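Local structure of glycosyl hydrolase family 2, TIM barrel domain protein (Parabacteroides merdae ATCC 43184, 6DXU) at residues K356-Q370 / C378-C392. The protein probably hydrolyses beta-glucuronides, as a family 2 glycoside hydrolase of the beta-glucuronidase type from a human gut bacterium. Sequence-based numbering, arbitrary orientation.
Sequences KDMGVNFIRLGHYQQ and CDELGILVWEEIPWC
Strands 362-364 and 384-388 pair in parallel, their axes approaching to 4.7 Å at 10°, with Phe362, Ile363 and Arg364 beside Leu384, Val385 and Trp386. Helix 372-381 links them, which makes a beta-alpha-beta unit of the TIM barrel. Four backbone bonds join the two segments here, from Leu384 N to Asn361 O at one end to Leu365 N to Trp386 O at the other. On the face of Ile363, its CG2 packs on Ile383 CG2 at 3.6 Å and also meets Val385 CG2 and Cys378 SG. On the face of Arg364, CG lies anti to the backbone N (chi1 172°), which carries the extended chain along the Trp386 indole to Glu388. Arg364 CD sits over the five-membered ring of Trp386, 3.6 Å from its centroid, as a CH-pi contact. Arg364 NE reaches Glu388 OE1 at 2.9 Å, and Arg364 NH2 bonds the same oxygen. Trp386 NE1 also donates to Glu388 OE1, on its anti lone pair. His367 ND1 holds the other oxygen, Glu388 OE2, at 3.0 Å from above the carboxylate plane. Cys392 SG lies over one face of the His367 ring. A glutamine in place of Glu388 would probably lose the salt bridge to Arg364 and leave His367 ND1 or Trp386 NE1 without an acceptor. Arg364 also bridges to Glu514 through NH1. The three-sided grip on Glu388 probably fixes its carboxylate and holds the buried arginine toward Glu514.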
ATOM      1  N   LYS D 356     -13.922 -20.185 -45.382  1.00 20.64           N
ATOM      2  CA  LYS D 356     -15.180 -20.056 -46.115  1.00 22.27           C
ATOM      3  C   LYS D 356     -15.188 -20.945 -47.359  1.00 24.20           C
ATOM      4  O   LYS D 356     -16.165 -21.659 -47.621  1.00 23.05           O
ATOM      5  CB  LYS D 356     -15.401 -18.587 -46.484  1.00 24.24           C
ATOM      6  CG  LYS D 356     -16.676 -18.317 -47.252  1.00 24.02           C
ATOM      7  CD  LYS D 356     -17.891 -18.555 -46.393  1.00 25.89           C
ATOM      8  CE  LYS D 356     -19.144 -18.429 -47.261  1.00 33.46           C
ATOM      9  NZ  LYS D 356     -20.364 -18.345 -46.450  1.00 36.84           N
ATOM     10  N   ASP D 357     -14.077 -20.963 -48.098  1.00 22.92           N
ATOM     11  CA  ASP D 357     -13.956 -21.822 -49.273  1.00 25.22           C
ATOM     12  C   ASP D 357     -14.006 -23.300 -48.912  1.00 25.25           C
ATOM     13  O   ASP D 357     -14.208 -24.137 -49.798  1.00 23.56           O
ATOM     14  CB  ASP D 357     -12.652 -21.522 -50.014  1.00 23.05           C
ATOM     15  CG  ASP D 357     -12.683 -20.190 -50.732  1.00 29.26           C
ATOM     16  OD1 ASP D 357     -13.776 -19.592 -50.839  1.00 34.45           O
ATOM     17  OD2 ASP D 357     -11.609 -19.736 -51.176  1.00 31.77           O
ATOM     18  N   MET D 358     -13.814 -23.644 -47.643  1.00 20.82           N
ATOM     19  CA  MET D 358     -13.951 -25.025 -47.212  1.00 20.66           C
ATOM     20  C   MET D 358     -15.381 -25.381 -46.849  1.00 20.46           C
ATOM     21  O   MET D 358     -15.662 -26.558 -46.595  1.00 19.81           O
ATOM     22  CB  MET D 358     -13.036 -25.307 -46.012  1.00 22.30           C
ATOM     23  CG  MET D 358     -12.708 -26.783 -45.791  1.00 20.12           C
ATOM     24  SD  MET D 358     -11.643 -27.088 -44.353  1.00 22.95           S
ATOM     25  CE  MET D 358     -12.740 -26.704 -42.969  1.00 18.76           C
ATOM     26  N   GLY D 359     -16.281 -24.400 -46.809  1.00 23.04           N
ATOM     27  CA  GLY D 359     -17.662 -24.624 -46.430  1.00 24.85           C
ATOM     28  C   GLY D 359     -18.003 -24.324 -44.986  1.00 24.20           C
ATOM     29  O   GLY D 359     -19.134 -24.604 -44.566  1.00 23.97           O
ATOM     30  N   VAL D 360     -17.065 -23.762 -44.211  1.00 22.48           N
ATOM     31  CA  VAL D 360     -17.343 -23.447 -42.812  1.00 18.79           C
ATOM     32  C   VAL D 360     -18.478 -22.435 -42.720  1.00 19.14           C
ATOM     33  O   VAL D 360     -18.503 -21.435 -43.450  1.00 19.49           O
ATOM     34  CB  VAL D 360     -16.063 -22.914 -42.142  1.00 20.19           C
ATOM     35  CG1 VAL D 360     -16.353 -22.334 -40.740  1.00 20.59           C
ATOM     36  CG2 VAL D 360     -15.002 -24.013 -42.075  1.00 18.06           C
ATOM     37  N   ASN D 361     -19.417 -22.669 -41.797  1.00 19.16           N
ATOM     38  CA  ASN D 361     -20.410 -21.643 -41.474  1.00 21.86           C
ATOM     39  C   ASN D 361     -20.444 -21.302 -39.986  1.00 20.63           C
ATOM     40  O   ASN D 361     -21.336 -20.554 -39.551  1.00 18.65           O
ATOM     41  CB  ASN D 361     -21.820 -22.035 -41.962  1.00 22.42           C
ATOM     42  CG  ASN D 361     -22.404 -23.252 -41.230  1.00 24.11           C
ATOM     43  OD1 ASN D 361     -22.002 -23.590 -40.117  1.00 22.51           O
ATOM     44  ND2 ASN D 361     -23.359 -23.923 -41.876  1.00 22.92           N
ATOM     45  N   PHE D 362     -19.509 -21.826 -39.195  1.00 19.97           N
ATOM     46  CA  PHE D 362     -19.517 -21.617 -37.753  1.00 19.35           C
ATOM     47  C   PHE D 362     -18.089 -21.720 -37.245  1.00 21.08           C
ATOM     48  O   PHE D 362     -17.324 -22.571 -37.706  1.00 19.28           O
ATOM     49  CB  PHE D 362     -20.408 -22.649 -37.048  1.00 21.03           C
ATOM     50  CG  PHE D 362     -20.332 -22.609 -35.545  1.00 21.13           C
ATOM     51  CD1 PHE D 362     -20.701 -21.472 -34.839  1.00 21.94           C
ATOM     52  CD2 PHE D 362     -19.903 -23.720 -34.840  1.00 21.70           C
ATOM     53  CE1 PHE D 362     -20.619 -21.451 -33.441  1.00 23.41           C
ATOM     54  CE2 PHE D 362     -19.814 -23.714 -33.467  1.00 19.54           C
ATOM     55  CZ  PHE D 362     -20.175 -22.573 -32.757  1.00 21.95           C
ATOM     56  N   ILE D 363     -17.724 -20.867 -36.291  1.00 21.48           N
ATOM     57  CA  ILE D 363     -16.392 -20.948 -35.711  1.00 19.12           C
ATOM     58  C   ILE D 363     -16.476 -20.621 -34.227  1.00 22.01           C
ATOM     59  O   ILE D 363     -17.202 -19.710 -33.811  1.00 19.27           O
ATOM     60  CB  ILE D 363     -15.384 -20.025 -36.444  1.00 19.47           C
ATOM     61  CG1 ILE D 363     -13.947 -20.297 -35.966  1.00 20.12           C
ATOM     62  CG2 ILE D 363     -15.759 -18.545 -36.280  1.00 18.11           C
ATOM     63  CD1 ILE D 363     -12.870 -19.601 -36.804  1.00 20.67           C
ATOM     64  N   ARG D 364     -15.749 -21.386 -33.434  1.00 16.72           N
ATOM     65  CA  ARG D 364     -15.463 -21.037 -32.048  1.00 16.31           C
ATOM     66  C   ARG D 364     -14.042 -20.493 -32.020  1.00 19.38           C
ATOM     67  O   ARG D 364     -13.110 -21.172 -32.460  1.00 18.46           O
ATOM     68  CB  ARG D 364     -15.633 -22.257 -31.146  1.00 15.97           C
ATOM     69  CG  ARG D 364     -15.183 -22.074 -29.680  1.00 18.76           C
ATOM     70  CD  ARG D 364     -15.576 -23.293 -28.862  1.00 20.01           C
ATOM     71  NE  ARG D 364     -14.972 -23.298 -27.530  1.00 18.94           N
ATOM     72  CZ  ARG D 364     -14.142 -24.227 -27.067  1.00 23.59           C
ATOM     73  NH1 ARG D 364     -13.775 -25.256 -27.826  1.00 21.37           N
ATOM     74  NH2 ARG D 364     -13.674 -24.122 -25.828  1.00 24.22           N
ATOM     75  N   LEU D 365     -13.879 -19.256 -31.545  1.00 18.53           N
ATOM     76  CA  LEU D 365     -12.631 -18.513 -31.751  1.00 21.26           C
ATOM     77  C   LEU D 365     -11.576 -18.888 -30.704  1.00 21.09           C
ATOM     78  O   LEU D 365     -11.025 -18.048 -29.994  1.00 19.71           O
ATOM     79  CB  LEU D 365     -12.910 -17.014 -31.761  1.00 15.66           C
ATOM     80  CG  LEU D 365     -13.727 -16.555 -32.973  1.00 18.04           C
ATOM     81  CD1 LEU D 365     -14.090 -15.077 -32.884  1.00 19.36           C
ATOM     82  CD2 LEU D 365     -12.936 -16.813 -34.256  1.00 20.38           C
ATOM     83  N   GLY D 366     -11.265 -20.184 -30.653  1.00 17.98           N
ATOM     84  CA  GLY D 366     -10.299 -20.638 -29.675  1.00 21.08           C
ATOM     85  C   GLY D 366     -10.829 -20.373 -28.287  1.00 22.39           C
ATOM     86  O   GLY D 366     -12.032 -20.481 -28.028  1.00 23.40           O
ATOM     87  N   HIS D 367      -9.936 -19.988 -27.381  1.00 19.38           N
ATOM     88  CA  HIS D 367     -10.308 -19.820 -25.985  1.00 18.93           C
ATOM     89  C   HIS D 367     -10.290 -18.361 -25.538  1.00 21.98           C
ATOM     90  O   HIS D 367     -10.153 -18.089 -24.338  1.00 21.40           O
ATOM     91  CB  HIS D 367      -9.383 -20.662 -25.102  1.00 21.22           C
ATOM     92  CG  HIS D 367      -9.394 -22.118 -25.454  1.00 23.93           C
ATOM     93  ND1 HIS D 367     -10.560 -22.844 -25.572  1.00 27.52           N
ATOM     94  CD2 HIS D 367      -8.388 -22.970 -25.766  1.00 24.64           C
ATOM     95  CE1 HIS D 367     -10.272 -24.088 -25.912  1.00 25.41           C
ATOM     96  NE2 HIS D 367      -8.961 -24.193 -26.033  1.00 24.00           N
ATOM     97  N   TYR D 368     -10.459 -17.412 -26.458  1.00 19.07           N
ATOM     98  CA  TYR D 368     -10.350 -16.009 -26.063  1.00 20.42           C
ATOM     99  C   TYR D 368     -10.963 -15.109 -27.125  1.00 19.22           C
ATOM    100  O   TYR D 368     -11.250 -15.534 -28.252  1.00 19.88           O
ATOM    101  CB  TYR D 368      -8.877 -15.619 -25.801  1.00 15.26           C
ATOM    102  CG  TYR D 368      -7.946 -16.225 -26.832  1.00 18.89           C
ATOM    103  CD1 TYR D 368      -7.859 -15.698 -28.113  1.00 19.46           C
ATOM    104  CD2 TYR D 368      -7.160 -17.342 -26.525  1.00 19.89           C
ATOM    105  CE1 TYR D 368      -7.008 -16.263 -29.075  1.00 21.32           C
ATOM    106  CE2 TYR D 368      -6.316 -17.914 -27.478  1.00 19.15           C
ATOM    107  CZ  TYR D 368      -6.236 -17.369 -28.747  1.00 21.01           C
ATOM    108  OH  TYR D 368      -5.390 -17.961 -29.686  1.00 23.87           O
ATOM    109  N   GLN D 369     -11.197 -13.854 -26.726  1.00 20.59           N
ATOM    110  CA  GLN D 369     -11.619 -12.829 -27.668  1.00 19.06           C
ATOM    111  C   GLN D 369     -10.549 -12.659 -28.735  1.00 18.58           C
ATOM    112  O   GLN D 369      -9.351 -12.660 -28.436  1.00 20.80           O
ATOM    113  CB  GLN D 369     -11.844 -11.507 -26.930  1.00 16.60           C
ATOM    114  CG  GLN D 369     -12.195 -10.330 -27.843  1.00 16.50           C
ATOM    115  CD  GLN D 369     -12.403  -9.027 -27.069  1.00 19.72           C
ATOM    116  OE1 GLN D 369     -12.625  -9.029 -25.846  1.00 18.75           O
ATOM    117  NE2 GLN D 369     -12.319  -7.907 -27.775  1.00 18.60           N
ATOM    118  N   GLN D 370     -10.967 -12.513 -29.988  1.00 17.96           N
ATOM    119  CA  GLN D 370      -9.987 -12.421 -31.059  1.00 18.84           C
ATOM    120  C   GLN D 370     -10.036 -11.044 -31.704  1.00 20.87           C
ATOM    121  O   GLN D 370     -10.919 -10.236 -31.421  1.00 20.46           O
ATOM    122  CB  GLN D 370     -10.207 -13.550 -32.079  1.00 16.93           C
ATOM    123  CG  GLN D 370      -9.812 -14.901 -31.473  1.00 19.58           C
ATOM    124  CD  GLN D 370      -9.473 -15.963 -32.506  1.00 21.95           C
ATOM    125  OE1 GLN D 370      -9.509 -15.715 -33.715  1.00 21.15           O
ATOM    126  NE2 GLN D 370      -9.136 -17.155 -32.029  1.00 20.19           N
ATOM    127  N   CYS D 378     -15.957 -12.526 -40.216  1.00 19.04           N
ATOM    128  CA  CYS D 378     -17.079 -13.446 -40.021  1.00 19.65           C
ATOM    129  C   CYS D 378     -18.399 -12.809 -40.441  1.00 21.42           C
ATOM    130  O   CYS D 378     -19.260 -13.478 -41.035  1.00 23.64           O
ATOM    131  CB  CYS D 378     -17.147 -13.917 -38.569  1.00 20.04           C
ATOM    132  SG  CYS D 378     -15.755 -15.010 -38.085  1.00 22.34           S
ATOM    133  N   ASP D 379     -18.593 -11.526 -40.120  1.00 21.76           N
ATOM    134  CA  ASP D 379     -19.785 -10.823 -40.597  1.00 21.31           C
ATOM    135  C   ASP D 379     -19.843 -10.817 -42.120  1.00 21.66           C
ATOM    136  O   ASP D 379     -20.914 -10.991 -42.713  1.00 24.33           O
ATOM    137  CB  ASP D 379     -19.792  -9.378 -40.112  1.00 21.13           C
ATOM    138  CG  ASP D 379     -20.058  -9.237 -38.621  1.00 25.35           C
ATOM    139  OD1 ASP D 379     -20.552 -10.181 -37.962  1.00 21.15           O
ATOM    140  OD2 ASP D 379     -19.769  -8.132 -38.114  1.00 27.07           O
ATOM    141  N   GLU D 380     -18.704 -10.548 -42.767  1.00 20.93           N
ATOM    142  CA  GLU D 380     -18.680 -10.351 -44.212  1.00 25.85           C
ATOM    143  C   GLU D 380     -18.730 -11.659 -44.966  1.00 22.66           C
ATOM    144  O   GLU D 380     -19.255 -11.703 -46.085  1.00 23.39           O
ATOM    145  CB  GLU D 380     -17.419  -9.606 -44.633  1.00 27.89           C
ATOM    146  CG  GLU D 380     -17.399  -8.166 -44.196  1.00 36.52           C
ATOM    147  CD  GLU D 380     -16.056  -7.515 -44.449  1.00 50.07           C
ATOM    148  OE1 GLU D 380     -15.237  -8.109 -45.198  1.00 47.34           O
ATOM    149  OE2 GLU D 380     -15.825  -6.415 -43.893  1.00 48.83           O
ATOM    150  N   LEU D 381     -18.181 -12.720 -44.396  1.00 20.62           N
ATOM    151  CA  LEU D 381     -18.118 -13.993 -45.101  1.00 22.73           C
ATOM    152  C   LEU D 381     -19.274 -14.924 -44.771  1.00 24.46           C
ATOM    153  O   LEU D 381     -19.469 -15.907 -45.486  1.00 25.69           O
ATOM    154  CB  LEU D 381     -16.801 -14.707 -44.786  1.00 22.41           C
ATOM    155  CG  LEU D 381     -15.530 -14.048 -45.335  1.00 22.78           C
ATOM    156  CD1 LEU D 381     -14.319 -14.696 -44.695  1.00 26.26           C
ATOM    157  CD2 LEU D 381     -15.465 -14.187 -46.857  1.00 24.89           C
ATOM    158  N   GLY D 382     -20.006 -14.670 -43.692  1.00 20.77           N
ATOM    159  CA  GLY D 382     -21.122 -15.512 -43.298  1.00 21.23           C
ATOM    160  C   GLY D 382     -20.726 -16.685 -42.422  1.00 25.06           C
ATOM    161  O   GLY D 382     -21.027 -17.840 -42.744  1.00 25.76           O
ATOM    162  N   ILE D 383     -20.058 -16.409 -41.303  1.00 18.40           N
ATOM    163  CA  ILE D 383     -19.597 -17.442 -40.379  1.00 22.23           C
ATOM    164  C   ILE D 383     -20.115 -17.077 -38.995  1.00 23.03           C
ATOM    165  O   ILE D 383     -19.722 -16.044 -38.443  1.00 20.60           O
ATOM    166  CB  ILE D 383     -18.065 -17.567 -40.365  1.00 22.65           C
ATOM    167  CG1 ILE D 383     -17.547 -17.895 -41.768  1.00 26.33           C
ATOM    168  CG2 ILE D 383     -17.616 -18.618 -39.327  1.00 18.41           C
ATOM    169  CD1 ILE D 383     -16.006 -17.887 -41.859  1.00 27.23           C
ATOM    170  N   LEU D 384     -21.010 -17.902 -38.444  1.00 18.34           N
ATOM    171  CA  LEU D 384     -21.509 -17.683 -37.091  1.00 19.60           C
ATOM    172  C   LEU D 384     -20.387 -17.911 -36.071  1.00 20.08           C
ATOM    173  O   LEU D 384     -19.427 -18.643 -36.326  1.00 19.42           O
ATOM    174  CB  LEU D 384     -22.687 -18.610 -36.800  1.00 20.44           C
ATOM    175  CG  LEU D 384     -23.925 -18.336 -37.665  1.00 20.96           C
ATOM    176  CD1 LEU D 384     -24.852 -19.549 -37.711  1.00 23.46           C
ATOM    177  CD2 LEU D 384     -24.651 -17.105 -37.150  1.00 21.23           C
ATOM    178  N   VAL D 385     -20.519 -17.289 -34.894  1.00 19.70           N
ATOM    179  CA  VAL D 385     -19.402 -17.191 -33.956  1.00 16.72           C
ATOM    180  C   VAL D 385     -19.812 -17.558 -32.532  1.00 21.76           C
ATOM    181  O   VAL D 385     -20.819 -17.060 -32.008  1.00 20.45           O
ATOM    182  CB  VAL D 385     -18.792 -15.775 -33.978  1.00 19.53           C
ATOM    183  CG1 VAL D 385     -17.865 -15.542 -32.779  1.00 18.63           C
ATOM    184  CG2 VAL D 385     -18.034 -15.559 -35.276  1.00 15.95           C
ATOM    185  N   TRP D 386     -18.986 -18.400 -31.906  1.00 17.56           N
ATOM    186  CA  TRP D 386     -18.890 -18.590 -30.462  1.00 20.37           C
ATOM    187  C   TRP D 386     -17.565 -17.975 -30.025  1.00 20.90           C
ATOM    188  O   TRP D 386     -16.502 -18.329 -30.562  1.00 18.35           O
ATOM    189  CB  TRP D 386     -18.976 -20.086 -30.147  1.00 19.62           C
ATOM    190  CG  TRP D 386     -18.570 -20.647 -28.784  1.00 19.29           C
ATOM    191  CD1 TRP D 386     -17.651 -20.145 -27.879  1.00 24.75           C
ATOM    192  CD2 TRP D 386     -19.046 -21.880 -28.213  1.00 18.06           C
ATOM    193  NE1 TRP D 386     -17.554 -20.983 -26.788  1.00 24.58           N
ATOM    194  CE2 TRP D 386     -18.392 -22.052 -26.968  1.00 24.85           C
ATOM    195  CE3 TRP D 386     -19.961 -22.846 -28.631  1.00 25.19           C
ATOM    196  CZ2 TRP D 386     -18.631 -23.151 -26.150  1.00 23.93           C
ATOM    197  CZ3 TRP D 386     -20.203 -23.930 -27.808  1.00 22.95           C
ATOM    198  CH2 TRP D 386     -19.537 -24.081 -26.593  1.00 22.12           C
ATOM    199  N   GLU D 387     -17.634 -17.005 -29.111  1.00 19.30           N
ATOM    200  CA  GLU D 387     -16.442 -16.335 -28.614  1.00 17.72           C
ATOM    201  C   GLU D 387     -16.458 -16.374 -27.093  1.00 20.47           C
ATOM    202  O   GLU D 387     -17.472 -16.019 -26.470  1.00 19.94           O
ATOM    203  CB  GLU D 387     -16.370 -14.891 -29.142  1.00 15.03           C
ATOM    204  CG  GLU D 387     -14.976 -14.241 -28.976  1.00 16.99           C
ATOM    205  CD  GLU D 387     -14.909 -12.849 -29.580  1.00 19.79           C
ATOM    206  OE1 GLU D 387     -15.922 -12.100 -29.536  1.00 17.17           O
ATOM    207  OE2 GLU D 387     -13.841 -12.505 -30.109  1.00 18.58           O
ATOM    208  N   GLU D 388     -15.332 -16.777 -26.483  1.00 19.39           N
ATOM    209  CA  GLU D 388     -15.307 -17.047 -25.047  1.00 18.46           C
ATOM    210  C   GLU D 388     -14.172 -16.305 -24.354  1.00 19.85           C
ATOM    211  O   GLU D 388     -13.252 -15.799 -25.000  1.00 18.50           O
ATOM    212  CB  GLU D 388     -15.175 -18.553 -24.758  1.00 18.92           C
ATOM    213  CG  GLU D 388     -13.832 -19.182 -25.111  1.00 21.19           C
ATOM    214  CD  GLU D 388     -13.899 -20.721 -25.074  1.00 22.40           C
ATOM    215  OE1 GLU D 388     -14.946 -21.279 -25.468  1.00 24.36           O
ATOM    216  OE2 GLU D 388     -12.934 -21.362 -24.602  1.00 23.43           O
ATOM    217  N   ILE D 389     -14.265 -16.214 -23.023  1.00 16.38           N
ATOM    218  CA  ILE D 389     -13.175 -15.653 -22.222  1.00 18.85           C
ATOM    219  C   ILE D 389     -12.167 -16.757 -21.939  1.00 19.29           C
ATOM    220  O   ILE D 389     -12.540 -17.944 -21.923  1.00 16.64           O
ATOM    221  CB  ILE D 389     -13.664 -15.032 -20.899  1.00 18.32           C
ATOM    222  CG1 ILE D 389     -14.422 -16.060 -20.057  1.00 19.66           C
ATOM    223  CG2 ILE D 389     -14.493 -13.793 -21.176  1.00 20.39           C
ATOM    224  CD1 ILE D 389     -14.558 -15.645 -18.559  1.00 20.31           C
ATOM    225  N   PRO D 390     -10.890 -16.417 -21.674  1.00 17.31           N
ATOM    226  CA  PRO D 390      -9.882 -17.459 -21.447  1.00 19.40           C
ATOM    227  C   PRO D 390      -9.866 -18.024 -20.039  1.00 21.69           C
ATOM    228  O   PRO D 390      -8.787 -18.232 -19.493  1.00 20.36           O
ATOM    229  CB  PRO D 390      -8.559 -16.738 -21.753  1.00 18.64           C
ATOM    230  CG  PRO D 390      -8.834 -15.309 -21.447  1.00 18.96           C
ATOM    231  CD  PRO D 390     -10.287 -15.077 -21.795  1.00 18.77           C
ATOM    232  N   TRP D 391     -11.026 -18.279 -19.437  1.00 18.33           N
ATOM    233  CA  TRP D 391     -11.073 -19.040 -18.189  1.00 19.76           C
ATOM    234  C   TRP D 391     -10.960 -20.505 -18.593  1.00 22.31           C
ATOM    235  O   TRP D 391     -11.958 -21.201 -18.808  1.00 20.95           O
ATOM    236  CB  TRP D 391     -12.347 -18.748 -17.404  1.00 19.07           C
ATOM    237  CG  TRP D 391     -12.392 -19.423 -16.040  1.00 20.08           C
ATOM    238  CD1 TRP D 391     -11.324 -19.878 -15.305  1.00 18.31           C
ATOM    239  CD2 TRP D 391     -13.561 -19.743 -15.279  1.00 20.93           C
ATOM    240  NE1 TRP D 391     -11.757 -20.434 -14.136  1.00 19.99           N
ATOM    241  CE2 TRP D 391     -13.126 -20.363 -14.087  1.00 21.48           C
ATOM    242  CE3 TRP D 391     -14.933 -19.543 -15.476  1.00 20.46           C
ATOM    243  CZ2 TRP D 391     -14.014 -20.802 -13.103  1.00 18.55           C
ATOM    244  CZ3 TRP D 391     -15.816 -19.977 -14.494  1.00 20.71           C
ATOM    245  CH2 TRP D 391     -15.352 -20.591 -13.321  1.00 19.57           C
ATOM    246  N   CYS D 392      -9.715 -20.977 -18.706  1.00 18.82           N
ATOM    247  CA  CYS D 392      -9.382 -22.207 -19.423  1.00 19.47           C
ATOM    248  C   CYS D 392      -8.462 -23.078 -18.570  1.00 22.03           C
ATOM    249  O   CYS D 392      -7.242 -22.909 -18.621  1.00 20.48           O
ATOM    250  CB  CYS D 392      -8.740 -21.845 -20.761  1.00 25.45           C
ATOM    251  SG  CYS D 392      -8.292 -23.247 -21.824  1.00 24.28           S
TER
HETATM  252  O   HOH W   1     -13.340 -17.614 -28.375  1.00 16.83           O
HETATM  253  O   HOH W   2     -11.965 -13.143 -24.003  1.00 17.23           O